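Local coordinates for 11S globulin seed storage protein (Amaranthus hypochondriacus, PDB 3QAC) that probably serves as a nutrient reservoir in the seed, being a two-cupin storage globulin of the 11S family, at residues V425-Y430 and E435-L440; D17-L22 and I357-D362; N346-V351 and I386-F391; D292-A297 and A304-T309; E370-S373 and L377-V380. All coordinates share one frame; numbering follows the deposited sequence.

Interaction 1 of 5, residues V425-Y430 and E435-L440; sequences VVSNIY and EEAFGL
Helices 425-430 and 435-440 pack closest where Ser427 comes alongside Ala437, their CA atoms 5.0 Å apart, while the short axes pass at 8.5 Å and run at 109° to one another. So near an approach suits small residues: Ala437 presents just a methyl, and its CB rests 3.7 Å from Ser427 CB. The serine hydroxyl takes no part here, since Ser427 OG is hydrogen-bonded to Ile423 O one turn back on its own helix. The same Ala437 methyl also meets Val426 CG1. That branch stands anti to the backbone N (chi1 175°), which carries it onward to Leu440, with Val426 CG1 3.7 Å from Leu440 CD2. Leu440 reaches farther than alanine could, and its CD2 methyl touches two neighbours at once, Val426 CG1 and Tyr430 CD1 (Leu440 CD2 to Tyr430 CD1 3.7 Å). Leucine and tyrosine side chains meet roughly at a right angle, the methyl coming obliquely to the ring, while Val426 CG1 lies at the ring edge in its plane. All of this is apolar; the phenol end is turned to other business, with Tyr430 OH hydrogen-bonded to Leu183 O of the second subunit. Ile418 of helix 417-420 touches both Tyr430 and Leu440. Two short helices joined by a short connection and packed against a neighbouring subunit are characteristic of the helical arm that follows each cupin barrel in seed globulins, through which subunits join into trimers.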
# COMPACT_ATOMS: atom_id res chain seq x y z
N VAL A 425 10.53 -22.17 -29.23
CA VAL A 425 10.83 -22.01 -27.82
C VAL A 425 10.38 -23.25 -27.08
O VAL A 425 11.12 -23.81 -26.25
CB VAL A 425 10.16 -20.75 -27.22
CG1 VAL A 425 10.27 -20.74 -25.70
CG2 VAL A 425 10.77 -19.48 -27.84
N VAL A 426 9.18 -23.72 -27.40
CA VAL A 426 8.65 -24.89 -26.72
C VAL A 426 9.55 -26.12 -26.92
O VAL A 426 9.99 -26.72 -25.94
CB VAL A 426 7.21 -25.18 -27.14
CG1 VAL A 426 6.73 -26.45 -26.53
CG2 VAL A 426 6.32 -24.04 -26.72
N SER A 427 9.86 -26.46 -28.16
CA SER A 427 10.67 -27.64 -28.43
C SER A 427 12.06 -27.49 -27.82
O SER A 427 12.57 -28.39 -27.13
CB SER A 427 10.75 -27.93 -29.94
OG SER A 427 11.15 -26.79 -30.67
N ASN A 428 12.67 -26.34 -28.04
CA ASN A 428 13.96 -26.03 -27.44
C ASN A 428 14.02 -26.09 -25.90
O ASN A 428 14.97 -26.65 -25.34
CB ASN A 428 14.49 -24.69 -27.94
CG ASN A 428 15.53 -24.84 -29.04
OD1 ASN A 428 16.27 -25.82 -29.07
ND2 ASN A 428 15.59 -23.88 -29.95
N ILE A 429 13.02 -25.53 -25.21
CA ILE A 429 13.05 -25.52 -23.74
C ILE A 429 12.69 -26.87 -23.17
O ILE A 429 13.05 -27.18 -22.03
CB ILE A 429 12.10 -24.46 -23.11
CG1 ILE A 429 10.64 -24.72 -23.49
CG2 ILE A 429 12.54 -23.05 -23.47
CD1 ILE A 429 9.68 -23.73 -22.91
N TYR A 430 11.96 -27.67 -23.93
CA TYR A 430 11.57 -28.97 -23.44
C TYR A 430 12.40 -30.08 -24.07
O TYR A 430 12.26 -31.24 -23.70
CB TYR A 430 10.07 -29.19 -23.62
CG TYR A 430 9.25 -28.24 -22.77
CD1 TYR A 430 8.35 -27.35 -23.35
CD2 TYR A 430 9.43 -28.19 -21.38
CE1 TYR A 430 7.60 -26.47 -22.58
CE2 TYR A 430 8.70 -27.31 -20.60
CZ TYR A 430 7.78 -26.45 -21.20
OH TYR A 430 7.04 -25.55 -20.44
N GLU A 435 7.27 -31.35 -33.62
CA GLU A 435 5.94 -31.94 -33.73
C GLU A 435 5.42 -32.43 -32.38
O GLU A 435 4.22 -32.44 -32.13
CB GLU A 435 5.92 -33.08 -34.76
CG GLU A 435 4.52 -33.62 -35.06
CD GLU A 435 4.46 -35.13 -35.04
OE1 GLU A 435 3.41 -35.68 -34.62
OE2 GLU A 435 5.46 -35.77 -35.43
N GLU A 436 6.34 -32.86 -31.51
CA GLU A 436 5.98 -33.13 -30.12
C GLU A 436 5.56 -31.80 -29.49
O GLU A 436 4.55 -31.70 -28.81
CB GLU A 436 7.16 -33.71 -29.35
CG GLU A 436 7.62 -35.08 -29.81
CD GLU A 436 8.85 -35.56 -29.06
OE1 GLU A 436 8.81 -36.68 -28.50
OE2 GLU A 436 9.86 -34.83 -29.04
N ALA A 437 6.38 -30.78 -29.74
CA ALA A 437 6.05 -29.43 -29.33
C ALA A 437 4.65 -29.03 -29.79
O ALA A 437 3.85 -28.54 -28.99
CB ALA A 437 7.09 -28.46 -29.88
N PHE A 438 4.35 -29.24 -31.07
CA PHE A 438 3.05 -28.89 -31.64
C PHE A 438 1.91 -29.48 -30.83
O PHE A 438 1.01 -28.76 -30.41
CB PHE A 438 2.94 -29.38 -33.09
CG PHE A 438 1.74 -28.84 -33.84
CD1 PHE A 438 0.48 -29.41 -33.68
CD2 PHE A 438 1.89 -27.77 -34.72
CE1 PHE A 438 -0.62 -28.92 -34.37
CE2 PHE A 438 0.79 -27.28 -35.43
CZ PHE A 438 -0.46 -27.85 -35.26
N GLY A 439 1.96 -30.78 -30.61
CA GLY A 439 0.94 -31.45 -29.83
C GLY A 439 0.87 -30.96 -28.40
O GLY A 439 -0.22 -30.85 -27.81
N LEU A 440 2.03 -30.66 -27.83
CA LEU A 440 2.07 -30.05 -26.51
C LEU A 440 1.27 -28.75 -26.56
O LEU A 440 0.50 -28.46 -25.64
CB LEU A 440 3.51 -29.78 -26.09
CG LEU A 440 3.68 -29.16 -24.70
CD1 LEU A 440 2.94 -29.99 -23.67
CD2 LEU A 440 5.16 -29.04 -24.34

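Interaction 2 of 5, residues D17-L22 and I357-D362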
# COMPACT_ATOMS: atom_id res chain seq x y z
N ASP A 17 5.99 -25.22 2.15
CA ASP A 17 6.15 -26.54 1.53
C ASP A 17 5.03 -27.49 1.90
O ASP A 17 4.99 -28.62 1.42
CB ASP A 17 7.52 -27.19 1.80
CG ASP A 17 8.28 -26.50 2.89
OD1 ASP A 17 9.28 -25.82 2.55
OD2 ASP A 17 7.87 -26.64 4.07
N ARG A 18 4.11 -27.03 2.72
CA ARG A 18 2.97 -27.86 3.06
C ARG A 18 1.70 -27.02 3.22
O ARG A 18 1.64 -26.11 4.04
CB ARG A 18 3.26 -28.62 4.36
CG ARG A 18 2.13 -29.54 4.82
CD ARG A 18 2.51 -30.19 6.17
NE ARG A 18 1.53 -31.17 6.62
CZ ARG A 18 0.51 -30.88 7.42
NH1 ARG A 18 0.34 -29.64 7.85
NH2 ARG A 18 -0.36 -31.83 7.78
N LEU A 19 0.69 -27.32 2.42
CA LEU A 19 -0.61 -26.71 2.61
C LEU A 19 -1.53 -27.80 3.07
O LEU A 19 -1.25 -28.99 2.92
CB LEU A 19 -1.15 -26.10 1.33
CG LEU A 19 -0.35 -24.96 0.70
CD1 LEU A 19 -0.88 -24.70 -0.73
CD2 LEU A 19 -0.39 -23.71 1.56
N THR A 20 -2.64 -27.39 3.65
CA THR A 20 -3.54 -28.34 4.25
C THR A 20 -4.96 -27.99 3.84
O THR A 20 -5.28 -26.82 3.61
CB THR A 20 -3.36 -28.32 5.78
OG1 THR A 20 -2.55 -29.45 6.16
CG2 THR A 20 -4.68 -28.37 6.49
N ALA A 21 -5.80 -29.00 3.70
CA ALA A 21 -7.22 -28.77 3.58
C ALA A 21 -7.65 -28.28 4.96
O ALA A 21 -7.56 -29.01 5.94
CB ALA A 21 -7.94 -30.05 3.22
N LEU A 22 -8.07 -27.02 5.02
CA LEU A 22 -8.39 -26.38 6.29
C LEU A 22 -9.88 -26.32 6.58
O LEU A 22 -10.71 -26.04 5.72
CB LEU A 22 -7.80 -24.97 6.34
CG LEU A 22 -6.28 -24.92 6.26
CD1 LEU A 22 -5.76 -23.52 5.96
CD2 LEU A 22 -5.65 -25.50 7.57
N ILE A 357 -6.85 -31.89 -5.71
CA ILE A 357 -6.21 -30.61 -5.91
C ILE A 357 -4.73 -30.78 -5.69
O ILE A 357 -4.29 -31.35 -4.70
CB ILE A 357 -6.81 -29.53 -4.98
CG1 ILE A 357 -8.27 -29.29 -5.38
CG2 ILE A 357 -6.02 -28.24 -5.07
CD1 ILE A 357 -9.05 -28.49 -4.38
N GLN A 358 -3.95 -30.31 -6.65
CA GLN A 358 -2.51 -30.35 -6.47
C GLN A 358 -1.89 -28.97 -6.69
O GLN A 358 -2.20 -28.26 -7.67
CB GLN A 358 -1.86 -31.43 -7.34
CG GLN A 358 -0.39 -31.62 -6.99
CD GLN A 358 0.28 -32.77 -7.71
OE1 GLN A 358 -0.19 -33.25 -8.75
NE2 GLN A 358 1.41 -33.21 -7.16
N ILE A 359 -1.02 -28.59 -5.75
CA ILE A 359 -0.43 -27.27 -5.70
C ILE A 359 1.08 -27.41 -5.58
O ILE A 359 1.60 -28.23 -4.82
CB ILE A 359 -0.98 -26.48 -4.51
CG1 ILE A 359 -2.50 -26.45 -4.55
CG2 ILE A 359 -0.35 -25.08 -4.43
CD1 ILE A 359 -3.11 -25.74 -3.37
N VAL A 360 1.78 -26.59 -6.37
CA VAL A 360 3.22 -26.63 -6.47
C VAL A 360 3.79 -25.27 -6.10
O VAL A 360 3.22 -24.22 -6.45
CB VAL A 360 3.65 -26.94 -7.91
CG1 VAL A 360 5.17 -26.93 -8.05
CG2 VAL A 360 3.06 -28.27 -8.36
N ASN A 361 4.94 -25.26 -5.43
CA ASN A 361 5.54 -24.01 -5.00
C ASN A 361 6.63 -23.57 -5.96
O ASN A 361 6.74 -24.09 -7.07
CB ASN A 361 6.06 -24.13 -3.56
CG ASN A 361 7.24 -25.06 -3.44
OD1 ASN A 361 7.75 -25.55 -4.45
ND2 ASN A 361 7.69 -25.31 -2.21
N ASP A 362 7.44 -22.60 -5.55
CA ASP A 362 8.45 -22.03 -6.43
C ASP A 362 9.62 -22.97 -6.64
O ASP A 362 10.47 -22.76 -7.51
CB ASP A 362 8.95 -20.71 -5.86
CG ASP A 362 9.41 -20.84 -4.42
OD1 ASP A 362 10.61 -20.64 -4.16
OD2 ASP A 362 8.57 -21.13 -3.55
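Leu19 lays one methyl, CD1, against the branched side chain of Ile359, meeting it about at a right angle. Leu19 CD1 is 3.6 Å from Ile359 CD1 and 3.8 Å from Ile359 CG2, so the leucine methyl sits in the fork between the two branches of the isoleucine. With CG2 anti to the backbone N and CG1 anti to the carbonyl carbon (chi1 -54°), both branches present methyls to the leucine. A beta-branched residue suits the strand, and a leucine, branched at CG, can bring a methyl from the irregular segment onto it while covering apolar neighbours such as Val367 and Val378. Two residues before Leu19, Asp17 passes Asn361 more loosely, with Asp17 CA 4.2 Å from Asn361 ND2. The amide is spoken for by backbone groups: Asn361 OD1 accepts from Gln363 N and Gln365 N, and its ND2 donates to Ile16 O, which ties the turn after the strand to the chain just ahead of Asp17. Backbone bonds from Leu19 to Val367 and from Leu22 to Leu377 hold the N-terminal segment beside both sheets of the second barrel. Such a segment, belonging to the first half of the chain yet closing over the barrel of the second, joins the halves of a two-cupin (bicupin) subunit.

Interaction 3 of 5, residues N346-V351 and I386-F391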
# COMPACT_ATOMS: atom_id res chain seq x y z
N ASN A 346 -5.12 -17.05 -3.47
CA ASN A 346 -6.42 -17.56 -3.77
C ASN A 346 -6.91 -18.43 -2.62
O ASN A 346 -6.35 -19.50 -2.36
CB ASN A 346 -6.31 -18.38 -5.03
CG ASN A 346 -7.63 -18.66 -5.61
OD1 ASN A 346 -8.56 -18.96 -4.88
ND2 ASN A 346 -7.74 -18.54 -6.93
N ILE A 347 -7.93 -17.97 -1.91
CA ILE A 347 -8.48 -18.79 -0.86
C ILE A 347 -9.61 -19.55 -1.50
O ILE A 347 -10.72 -19.03 -1.64
CB ILE A 347 -8.97 -18.00 0.38
CG1 ILE A 347 -7.78 -17.37 1.11
CG2 ILE A 347 -9.66 -18.92 1.36
CD1 ILE A 347 -7.01 -16.32 0.27
N MET A 348 -9.31 -20.76 -1.93
CA MET A 348 -10.31 -21.60 -2.56
C MET A 348 -11.08 -22.45 -1.57
O MET A 348 -10.56 -23.41 -1.00
CB MET A 348 -9.69 -22.51 -3.60
CG MET A 348 -10.70 -23.56 -3.98
SD MET A 348 -10.12 -24.58 -5.29
CE MET A 348 -8.64 -25.21 -4.53
N TYR A 349 -12.33 -22.10 -1.41
CA TYR A 349 -13.27 -22.79 -0.56
C TYR A 349 -14.11 -23.75 -1.38
O TYR A 349 -14.69 -23.37 -2.41
CB TYR A 349 -14.21 -21.75 -0.02
CG TYR A 349 -15.31 -22.27 0.84
CD1 TYR A 349 -15.06 -22.65 2.16
CD2 TYR A 349 -16.61 -22.35 0.37
CE1 TYR A 349 -16.07 -23.11 2.96
CE2 TYR A 349 -17.63 -22.81 1.18
CZ TYR A 349 -17.34 -23.19 2.48
OH TYR A 349 -18.34 -23.65 3.30
N CYS A 350 -14.19 -25.00 -0.93
CA CYS A 350 -15.01 -25.96 -1.65
C CYS A 350 -16.46 -25.85 -1.23
O CYS A 350 -16.80 -26.02 -0.06
CB CYS A 350 -14.54 -27.39 -1.45
SG CYS A 350 -15.64 -28.54 -2.30
N VAL A 351 -17.31 -25.58 -2.21
CA VAL A 351 -18.73 -25.42 -1.99
C VAL A 351 -19.47 -26.75 -2.04
O VAL A 351 -20.28 -27.02 -1.16
CB VAL A 351 -19.36 -24.44 -3.01
CG1 VAL A 351 -20.86 -24.36 -2.83
CG2 VAL A 351 -18.74 -23.05 -2.85
N ILE A 386 -1.36 -24.58 -9.70
CA ILE A 386 -2.43 -25.43 -9.21
C ILE A 386 -3.28 -26.04 -10.34
O ILE A 386 -3.49 -25.41 -11.37
CB ILE A 386 -3.30 -24.69 -8.18
CG1 ILE A 386 -4.57 -25.48 -7.90
CG2 ILE A 386 -3.65 -23.27 -8.64
CD1 ILE A 386 -5.43 -24.88 -6.84
N VAL A 387 -3.70 -27.29 -10.12
CA VAL A 387 -4.65 -28.00 -10.98
C VAL A 387 -5.80 -28.54 -10.13
O VAL A 387 -5.63 -28.91 -8.97
CB VAL A 387 -3.96 -29.15 -11.77
CG1 VAL A 387 -3.32 -30.17 -10.82
CG2 VAL A 387 -4.96 -29.83 -12.72
N LYS A 388 -6.99 -28.54 -10.69
CA LYS A 388 -8.15 -29.02 -9.95
C LYS A 388 -8.81 -30.10 -10.77
O LYS A 388 -9.23 -29.85 -11.90
CB LYS A 388 -9.15 -27.89 -9.68
CG LYS A 388 -8.53 -26.54 -9.30
CD LYS A 388 -9.60 -25.58 -8.79
CE LYS A 388 -9.06 -24.19 -8.51
NZ LYS A 388 -8.88 -23.43 -9.76
N GLN A 389 -8.90 -31.30 -10.22
CA GLN A 389 -9.50 -32.42 -10.92
C GLN A 389 -10.75 -32.87 -10.19
O GLN A 389 -10.69 -33.43 -9.09
CB GLN A 389 -8.50 -33.55 -11.06
CG GLN A 389 -9.11 -34.90 -11.31
CD GLN A 389 -9.10 -35.27 -12.76
OE1 GLN A 389 -8.06 -35.67 -13.31
NE2 GLN A 389 -10.24 -35.14 -13.41
N ALA A 390 -11.91 -32.60 -10.80
CA ALA A 390 -13.18 -33.01 -10.22
C ALA A 390 -13.31 -34.53 -10.21
O ALA A 390 -12.77 -35.23 -11.07
CB ALA A 390 -14.33 -32.39 -11.00
N PHE A 391 -14.03 -35.05 -9.23
CA PHE A 391 -14.40 -36.46 -9.25
C PHE A 391 -15.83 -36.61 -9.74
O PHE A 391 -16.42 -35.65 -10.27
CB PHE A 391 -14.17 -37.13 -7.89
CG PHE A 391 -12.72 -37.35 -7.58
CD1 PHE A 391 -11.86 -37.88 -8.54
CD2 PHE A 391 -12.21 -37.03 -6.32
CE1 PHE A 391 -10.52 -38.09 -8.25
CE2 PHE A 391 -10.87 -37.24 -6.03
CZ PHE A 391 -10.02 -37.77 -6.99
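Met348 and Lys388 lie side by side inside the barrel, their chains running past each other in opposite directions. The sulfur does most of the touching: Met348 SD is 3.4 Å from Lys388 CE and 3.7 Å from Lys388 CD, so it is the aliphatic part of the lysine that it meets. Beyond the sulfur, the terminal methyl turns to Ile386, two residues before Lys388 on strand 386-391, and Met348 CE comes 4.0 Å from Ile386 CD1, the two side chains crossing at a slant. Methionine suits this place because an unbranched, bendable chain can span the interior between strands whose nearest CA atoms, those of Met348 and Lys388, are 10.7 Å apart. It runs extended, with CG anti to the backbone N (chi1 167°), and bends only at its last torsion (chi3 58°), which swings CE toward the isoleucine. Replacing Met348 by an alanine would probably deprive the lysine methylenes and the Ile386 methyl of the sulfur and methyl they rest on, and open a gap between the sheets. In the next shell, Trp397, Ile357 and Val378 pack on Met348, while Met336 and His339 touch Lys388. On the other face of strand 386-391, Val387 packs on Phe215 and Gln389 on Leu219, both of the second subunit. The two strands belong to opposed sheets of the cupin barrel: 346-351 is flanked by 394-401 and 377-380, and 386-391 by 335-341 and 354-360.

Interaction 4 of 5, residues D292-A297 and A304-T309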
# COMPACT_ATOMS: atom_id res chain seq x y z
N ASP A 292 -23.92 -17.40 -9.68
CA ASP A 292 -24.68 -18.54 -10.19
C ASP A 292 -25.41 -18.20 -11.50
O ASP A 292 -26.09 -19.05 -12.08
CB ASP A 292 -25.64 -19.05 -9.13
CG ASP A 292 -24.94 -19.95 -8.13
OD1 ASP A 292 -23.81 -20.38 -8.47
OD2 ASP A 292 -25.51 -20.24 -7.05
N ASP A 293 -25.23 -16.97 -11.96
CA ASP A 293 -25.88 -16.52 -13.18
C ASP A 293 -25.07 -17.02 -14.37
O ASP A 293 -24.06 -16.41 -14.73
CB ASP A 293 -25.99 -15.00 -13.17
CG ASP A 293 -26.67 -14.44 -14.41
OD1 ASP A 293 -26.69 -15.13 -15.46
OD2 ASP A 293 -27.18 -13.30 -14.34
N PRO A 294 -25.53 -18.10 -15.01
CA PRO A 294 -24.71 -18.75 -16.04
C PRO A 294 -24.37 -17.84 -17.21
O PRO A 294 -23.36 -18.10 -17.88
CB PRO A 294 -25.58 -19.93 -16.49
CG PRO A 294 -26.61 -20.11 -15.41
CD PRO A 294 -26.86 -18.73 -14.89
N SER A 295 -25.16 -16.80 -17.47
CA SER A 295 -24.83 -15.87 -18.56
C SER A 295 -23.59 -15.04 -18.24
O SER A 295 -22.95 -14.50 -19.14
CB SER A 295 -25.99 -14.93 -18.85
OG SER A 295 -26.09 -13.93 -17.86
N LYS A 296 -23.25 -14.93 -16.95
CA LYS A 296 -22.13 -14.09 -16.55
C LYS A 296 -20.79 -14.81 -16.60
O LYS A 296 -19.74 -14.18 -16.66
CB LYS A 296 -22.39 -13.45 -15.18
CG LYS A 296 -23.62 -12.53 -15.19
CD LYS A 296 -23.71 -11.70 -13.92
CE LYS A 296 -24.39 -10.35 -14.19
NZ LYS A 296 -24.21 -9.37 -13.06
N ALA A 297 -20.84 -16.13 -16.62
CA ALA A 297 -19.63 -16.93 -16.78
C ALA A 297 -18.67 -16.36 -17.82
O ALA A 297 -19.09 -15.95 -18.91
CB ALA A 297 -20.00 -18.37 -17.11
N ALA A 304 -17.61 -29.60 -19.20
CA ALA A 304 -16.41 -29.44 -18.39
C ALA A 304 -16.82 -28.62 -17.17
O ALA A 304 -16.61 -29.02 -16.03
CB ALA A 304 -15.31 -28.75 -19.17
N GLY A 305 -17.42 -27.46 -17.44
CA GLY A 305 -18.00 -26.61 -16.42
C GLY A 305 -17.87 -25.12 -16.73
O GLY A 305 -17.76 -24.71 -17.89
N ARG A 306 -17.87 -24.30 -15.69
CA ARG A 306 -17.75 -22.87 -15.88
C ARG A 306 -16.98 -22.15 -14.77
O ARG A 306 -16.80 -22.66 -13.64
CB ARG A 306 -19.13 -22.23 -16.05
CG ARG A 306 -20.03 -22.41 -14.87
CD ARG A 306 -21.17 -21.42 -14.93
NE ARG A 306 -22.43 -22.02 -14.51
CZ ARG A 306 -22.91 -21.98 -13.27
NH1 ARG A 306 -24.08 -22.56 -13.00
NH2 ARG A 306 -22.24 -21.37 -12.30
N LEU A 307 -16.53 -20.96 -15.12
CA LEU A 307 -15.79 -20.11 -14.23
C LEU A 307 -16.43 -18.74 -14.34
O LEU A 307 -16.70 -18.27 -15.44
CB LEU A 307 -14.33 -20.08 -14.67
CG LEU A 307 -13.29 -19.48 -13.75
CD1 LEU A 307 -13.22 -20.28 -12.43
CD2 LEU A 307 -11.96 -19.48 -14.47
N THR A 308 -16.71 -18.12 -13.21
CA THR A 308 -17.38 -16.83 -13.20
C THR A 308 -16.64 -15.89 -12.28
O THR A 308 -16.47 -16.19 -11.10
CB THR A 308 -18.83 -16.96 -12.73
OG1 THR A 308 -19.55 -17.78 -13.64
CG2 THR A 308 -19.50 -15.61 -12.65
N THR A 309 -16.16 -14.78 -12.83
CA THR A 309 -15.34 -13.87 -12.03
C THR A 309 -16.11 -12.67 -11.52
O THR A 309 -16.98 -12.14 -12.20
CB THR A 309 -14.10 -13.38 -12.80
OG1 THR A 309 -14.51 -12.49 -13.85
CG2 THR A 309 -13.35 -14.54 -13.40
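The guanidinium of Arg306 has Pro294 CA over one face, while Asp292 O approaches it obliquely, 4.1 Å from Arg306 NH1 and so too far to be bonded. Pro294 CB lies over that same face, 4.3 Å from Arg306 NE. The other flat group, the Asp293 carboxylate, is used within its own loop. Asp293 OD1 takes Ser295 N at 3.0 Å, on its anti side and 24° out of plane, and Ser295 OG at 2.7 Å from above the same face, 38° out; the first of these bonds makes an Asx turn. This turn, with the backbone bond from Lys296 N to Asp293 O, probably helps shape the bend that returns the chain toward strand 305-309. There Ala297 meets the strand most intimately. Its small CB fits beside Arg306 CD at 3.9 Å and beside Thr308 OG1 at 3.5 Å, while its CA makes a CH-O contact with Leu307 O. Arg306 starts toward the loop, with CG between the backbone N and carbonyl carbon (chi1 61°), and the chain bends at its third torsion to set the guanidinium beside Pro294. Opposite charges face each other without joining: Asp292 OD1 is 4.3 Å from Arg306 NH2, and its salt bridge is to Lys327 instead. The chemistry therefore implies a loop shaped by its own aspartate and laid on the strand by van der Waals contact, with the nearby carboxylate, already paired, probably adding a weak attraction for the arginine.

Interaction 5 of 5, residues E370-S373 and L377-V380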
# COMPACT_ATOMS: atom_id res chain seq x y z
N GLU A 370 -4.20 -33.50 -2.24
CA GLU A 370 -5.22 -34.06 -1.39
C GLU A 370 -6.54 -33.77 -2.09
O GLU A 370 -6.57 -33.01 -3.07
CB GLU A 370 -5.21 -33.36 -0.03
CG GLU A 370 -5.45 -34.27 1.18
CD GLU A 370 -6.07 -33.52 2.37
OE1 GLU A 370 -5.31 -32.85 3.13
OE2 GLU A 370 -7.32 -33.61 2.53
N GLU A 371 -7.62 -34.36 -1.58
CA GLU A 371 -8.96 -34.10 -2.11
C GLU A 371 -9.67 -33.08 -1.24
O GLU A 371 -9.72 -33.22 -0.02
CB GLU A 371 -9.79 -35.37 -2.12
CG GLU A 371 -9.29 -36.45 -3.06
CD GLU A 371 -9.95 -37.80 -2.79
OE1 GLU A 371 -11.01 -37.82 -2.11
OE2 GLU A 371 -9.40 -38.83 -3.24
N LEU A 372 -10.24 -32.05 -1.87
CA LEU A 372 -11.04 -31.08 -1.14
C LEU A 372 -12.49 -31.44 -1.30
O LEU A 372 -12.91 -31.83 -2.39
CB LEU A 372 -10.86 -29.69 -1.73
CG LEU A 372 -9.96 -28.59 -1.19
CD1 LEU A 372 -10.60 -27.25 -1.63
CD2 LEU A 372 -9.79 -28.65 0.30
N SER A 373 -13.26 -31.28 -0.23
CA SER A 373 -14.71 -31.47 -0.31
C SER A 373 -15.44 -30.41 0.48
O SER A 373 -14.82 -29.48 1.01
CB SER A 373 -15.12 -32.87 0.17
OG SER A 373 -14.42 -33.22 1.36
N LEU A 377 -11.26 -25.53 2.71
CA LEU A 377 -10.63 -24.58 1.83
C LEU A 377 -9.16 -24.86 1.82
O LEU A 377 -8.62 -25.40 2.78
CB LEU A 377 -10.90 -23.15 2.28
CG LEU A 377 -10.38 -22.76 3.67
CD1 LEU A 377 -8.89 -22.46 3.61
CD2 LEU A 377 -11.15 -21.54 4.20
N VAL A 378 -8.50 -24.50 0.74
CA VAL A 378 -7.05 -24.46 0.76
C VAL A 378 -6.62 -23.08 0.33
O VAL A 378 -7.29 -22.42 -0.48
CB VAL A 378 -6.44 -25.52 -0.16
CG1 VAL A 378 -6.97 -25.38 -1.61
CG2 VAL A 378 -4.91 -25.45 -0.11
N VAL A 379 -5.50 -22.63 0.87
CA VAL A 379 -4.95 -21.36 0.48
C VAL A 379 -3.92 -21.61 -0.60
O VAL A 379 -2.91 -22.29 -0.37
CB VAL A 379 -4.25 -20.65 1.64
CG1 VAL A 379 -3.64 -19.33 1.18
CG2 VAL A 379 -5.22 -20.43 2.77
N VAL A 380 -4.19 -21.06 -1.77
CA VAL A 380 -3.23 -21.06 -2.85
C VAL A 380 -2.49 -19.74 -2.86
O VAL A 380 -3.08 -18.71 -3.16
CB VAL A 380 -3.90 -21.21 -4.22
CG1 VAL A 380 -2.83 -21.53 -5.27
CG2 VAL A 380 -5.00 -22.31 -4.18
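Leu377 opens the strand with its backbone, not its side chain, against the first segment: the carbonyl carbon Leu377 C receives Leu372 CD2 at 4.1 Å. Its own CB points away, and the side chain packs on Leu22, Trp38 and Phe45, an apolar setting that suits leucine. Next comes Val378, which turns toward Leu372. Val378 CG1 lies 4.1 Å from Leu372 CD1, and the two side chains cross about at a right angle, one methyl on each side making the touch. Val378 CG1 is the branch held between the backbone N and the carbonyl carbon (chi1 56°), which brings it round to the leucine. The same leucine methyl also comes near the backbone, with Leu372 CD1 4.2 Å from Val378 N. Leu372 is thus divided between its two partners, CD2 over the carbonyl carbon of one residue and CD1 by the next; its first torsion lies some way from a staggered position (chi1 -100°). Val379 faces the other way, onto helix 43-48, where it meets Glu44, Phe45 and Ala48. Val380 turns inward again beside Ile359 and Asn346, beyond the span of 370-373. Beta-branched valines suit such an extended run, covered on both faces. Between the segments, the Gln376 side chain accepts a bond from Ser373 N in the short connection. Though adjacent in sequence, the strands do not pair: 370-373 bonds to strand 354-360, whereas 377-380 is an outermost strand within this chain, bonded to 346-351, with helix 43-48 over its outer face.

Interactions 2, 3 and 5 form one cluster, with centres 6 to 11 Å apart, at the second cupin barrel, where the N-terminal segment 17-22 lies against it. Strand 354-360 adjoins both 366-373 and 385-391 in one sheet, while 346-351 and 377-380 are neighbours in the other. Along the chain, interaction 5 is nested within interaction 3, which crosses interaction 2; interaction 4 lies inside the loop that interaction 2 closes. Strand 305-310 of interaction 4 shares the sheet of 346-351, its contact centred 15 Å from that of interaction 3. Interaction 1 comes last and stands 28 to 32 Å from the other centres, in the helical arm. The protein thus combines a compact barrel with an outlying arm suited to subunit assembly.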